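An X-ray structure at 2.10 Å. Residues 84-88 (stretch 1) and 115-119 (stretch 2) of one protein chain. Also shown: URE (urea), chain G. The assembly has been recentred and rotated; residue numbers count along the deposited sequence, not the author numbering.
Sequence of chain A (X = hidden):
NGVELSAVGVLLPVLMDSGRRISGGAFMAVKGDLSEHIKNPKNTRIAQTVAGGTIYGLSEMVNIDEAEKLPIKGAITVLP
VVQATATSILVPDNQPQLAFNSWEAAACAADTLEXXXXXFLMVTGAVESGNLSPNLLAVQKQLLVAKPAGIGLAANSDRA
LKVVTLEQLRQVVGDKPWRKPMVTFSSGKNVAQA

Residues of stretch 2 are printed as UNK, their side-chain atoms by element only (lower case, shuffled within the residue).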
ATOM      1  N   ALA A  84      -4.126   4.612  10.728  1.00 13.30           N
ATOM      2  CA  ALA A  84      -2.730   4.199  10.902  1.00 15.15           C
ATOM      3  C   ALA A  84      -1.977   5.138  11.823  1.00 16.43           C
ATOM      4  O   ALA A  84      -2.257   6.373  11.843  1.00 17.45           O
ATOM      5  CB  ALA A  84      -2.006   4.086   9.515  1.00 13.88           C
ATOM      6  N   THR A  85      -1.026   4.574  12.575  1.00 17.41           N
ATOM      7  CA  THR A  85      -0.113   5.367  13.371  1.00 20.56           C
ATOM      8  C   THR A  85       1.287   4.877  12.994  1.00 21.12           C
ATOM      9  O   THR A  85       1.404   3.972  12.166  1.00 20.63           O
ATOM     10  CB  THR A  85      -0.335   5.215  14.936  1.00 21.34           C
ATOM     11  OG1 THR A  85      -0.006   3.866  15.358  1.00 20.97           O
ATOM     12  CG2 THR A  85      -1.805   5.572  15.352  1.00 21.20           C
ATOM     13  N   ALA A  86       2.328   5.449  13.602  1.00 21.65           N
ATOM     14  CA  ALA A  86       3.710   4.919  13.420  1.00 22.19           C
ATOM     15  C   ALA A  86       3.863   3.400  13.701  1.00 22.28           C
ATOM     16  O   ALA A  86       4.734   2.721  13.107  1.00 22.24           O
ATOM     17  CB  ALA A  86       4.701   5.746  14.232  1.00 22.72           C
ATOM     18  N   THR A  87       2.986   2.836  14.542  1.00 22.02           N
ATOM     19  CA  THR A  87       3.185   1.448  14.966  1.00 22.23           C
ATOM     20  C   THR A  87       1.933   0.594  15.029  1.00 21.42           C
ATOM     21  O   THR A  87       1.973  -0.556  15.514  1.00 21.47           O
ATOM     22  CB  THR A  87       3.872   1.356  16.409  1.00 24.97           C
ATOM     23  OG1 THR A  87       2.991   1.953  17.371  1.00 26.92           O
ATOM     24  CG2 THR A  87       5.182   2.078  16.431  1.00 25.33           C
ATOM     25  N   SER A  88       0.815   1.114  14.549  1.00 20.98           N
ATOM     26  CA  SER A  88      -0.397   0.303  14.545  1.00 21.27           C
ATOM     27  C   SER A  88      -1.318   0.647  13.406  1.00 19.05           C
ATOM     28  O   SER A  88      -1.245   1.778  12.841  1.00 18.47           O
ATOM     29  CB  SER A  88      -1.130   0.481  15.898  1.00 22.28           C
ATOM     30  OG  SER A  88      -1.625   1.790  15.900  1.00 28.91           O
ATOM     31  N   UNK A 115      13.353   0.442  10.020  1.00 47.36           N
ATOM     32  CA  UNK A 115      13.203   1.406  11.116  1.00 48.33           C
ATOM     33  C   UNK A 115      12.312   0.956  12.254  1.00 48.67           C
ATOM     34  O   UNK A 115      12.480   1.445  13.387  1.00 50.25           O
ATOM     35  c   UNK A 115      12.757   2.768  10.615  1.00 47.35           C
ATOM     36  o   UNK A 115      11.504   2.665   9.964  1.00 46.58           O
ATOM     37  N   UNK A 116      11.376   0.040  12.004  1.00 47.45           N
ATOM     38  CA  UNK A 116      10.495  -0.381  13.122  1.00 47.40           C
ATOM     39  C   UNK A 116       9.354   0.637  13.334  1.00 42.85           C
ATOM     40  O   UNK A 116       8.554   0.537  14.277  1.00 43.22           O
ATOM     41  c   UNK A 116      10.350  -2.285  15.815  1.00 65.31           C
ATOM     42  c   UNK A 116      11.353  -0.506  14.388  1.00 51.09           C
ATOM     43  c   UNK A 116      10.628  -0.800  15.683  1.00 57.54           C
ATOM     44  n   UNK A 116       9.092  -2.680  15.591  1.00 65.29           N
ATOM     45  o   UNK A 116      11.262  -3.075  16.085  1.00 68.70           O
ATOM     46  N   UNK A 117       9.301   1.645  12.464  1.00 38.01           N
ATOM     47  CA  UNK A 117       8.175   2.572  12.436  1.00 32.60           C
ATOM     48  C   UNK A 117       7.713   2.728  10.991  1.00 27.46           C
ATOM     49  O   UNK A 117       8.524   2.831  10.057  1.00 27.19           O
ATOM     50  c   UNK A 117       8.570   3.948  12.986  1.00 33.38           C
ATOM     51  c   UNK A 117       8.535   5.317  15.021  1.00 47.86           C
ATOM     52  n   UNK A 117       8.211   5.302  16.314  1.00 50.75           N
ATOM     53  o   UNK A 117       8.440   6.327  14.318  1.00 49.39           O
ATOM     54  c   UNK A 117       8.976   4.008  14.418  1.00 41.55           C
ATOM     55  N   UNK A 118       6.423   2.789  10.795  1.00 22.11           N
ATOM     56  CA  UNK A 118       5.848   3.099   9.457  1.00 18.94           C
ATOM     57  C   UNK A 118       6.175   4.564   9.171  1.00 19.16           C
ATOM     58  O   UNK A 118       6.014   5.403  10.079  1.00 18.82           O
ATOM     59  o   UNK A 118       4.027   1.575   9.875  1.00 16.83           O
ATOM     60  c   UNK A 118       4.323   2.949   9.579  1.00 17.82           C
ATOM     61  c   UNK A 118       3.577   3.419   8.347  1.00 13.53           C
ATOM     62  N   UNK A 119       6.660   4.893   7.946  1.00 18.87           N
ATOM     63  CA  UNK A 119       6.956   6.283   7.605  1.00 18.78           C
ATOM     64  C   UNK A 119       5.655   7.106   7.447  1.00 18.78           C
ATOM     65  O   UNK A 119       4.600   6.569   7.065  1.00 18.44           O
ATOM     66  c   UNK A 119       7.023   3.969   6.843  1.00 18.38           C
ATOM     67  c   UNK A 119       7.234   4.942   5.647  1.00 20.30           C
ATOM     68  c   UNK A 119       7.655   6.182   6.205  1.00 19.96           C
TER
HETATM   69  C   URE G 105      10.220   7.241  10.286  1.00 53.58           C
HETATM   70  O   URE G 105      10.431   7.296   9.069  1.00 53.22           O
HETATM   71  N1  URE G 105      11.224   6.944  11.106  1.00 53.89           N
HETATM   72  N2  URE G 105       9.012   7.447  10.844  1.00 52.84           N
HETATM   73  O   HOH W   1       1.961   1.170  11.202  1.00 12.38           O

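Position 115 carries two side-chain atoms, one carbon and then one oxygen. There is no branch and no ring. The side chain touches nothing on stretch 1. A single carbon ending in a hydroxyl is serine, so this is S115. OG of S115 accepts a weak hydrogen bond from the backbone N of position 117, at 3.5 Å.

Position 116 has five side-chain atoms: three carbons, the third carrying one oxygen and one nitrogen. That is a chain ending in an amide, and its length fits glutamine, Q116. Its side chain makes no contact with stretch 1. The backbone does: O of Q116 lies 4.3 Å from CG2 of T87. Phi is positive here, 81°, which is less common for a residue with a side chain.

Position 117 shows the same atoms: three carbons, with an oxygen and a nitrogen on the last. The terminal amide lies near A86 and T87. This is again glutamine, Q117. OE1 of Q117 is 3.8 Å from CB of A86, and NE2 of Q117 is 4.4 Å from CG2 of T87. These are packing contacts, because the atoms on stretch 1 are methyl carbons. OE1 of Q117 is also 3.7 Å from N2 of urea.

Position 118 has three side-chain atoms: one carbon that branches to one oxygen and one carbon. CB points toward stretch 1 and lies 4.0 Å from O of T85. A beta-branched hydroxyl side chain is threonine, T118, with chi1 at -64° (m). OG1 of T118 donates to water 1 at 2.5 Å.

Position 119 has three carbons that close a ring onto the backbone N. Only proline does this, so it is P119. Its CB points away from stretch 1 and makes no contact there. CA of P119 is 3.9 Å from O of urea.

The contact is small, burying 207 Å² in all, and centres on A86. N of T118 donates to O of A86 at 2.9 Å, with a nearly straight angle of 167°. O of A86 also receives a CA-H...O contact from CA of Q117 at 3.5 Å. Water 1 adds a bridge: it accepts from OG1 of T118 and donates to O of T85 at 3.0 Å. Within stretch 1, N of T85 donates to O of S88 at 2.8 Å, closing a tight loop that includes A86.

Stretch 2 115-119: SQQTP
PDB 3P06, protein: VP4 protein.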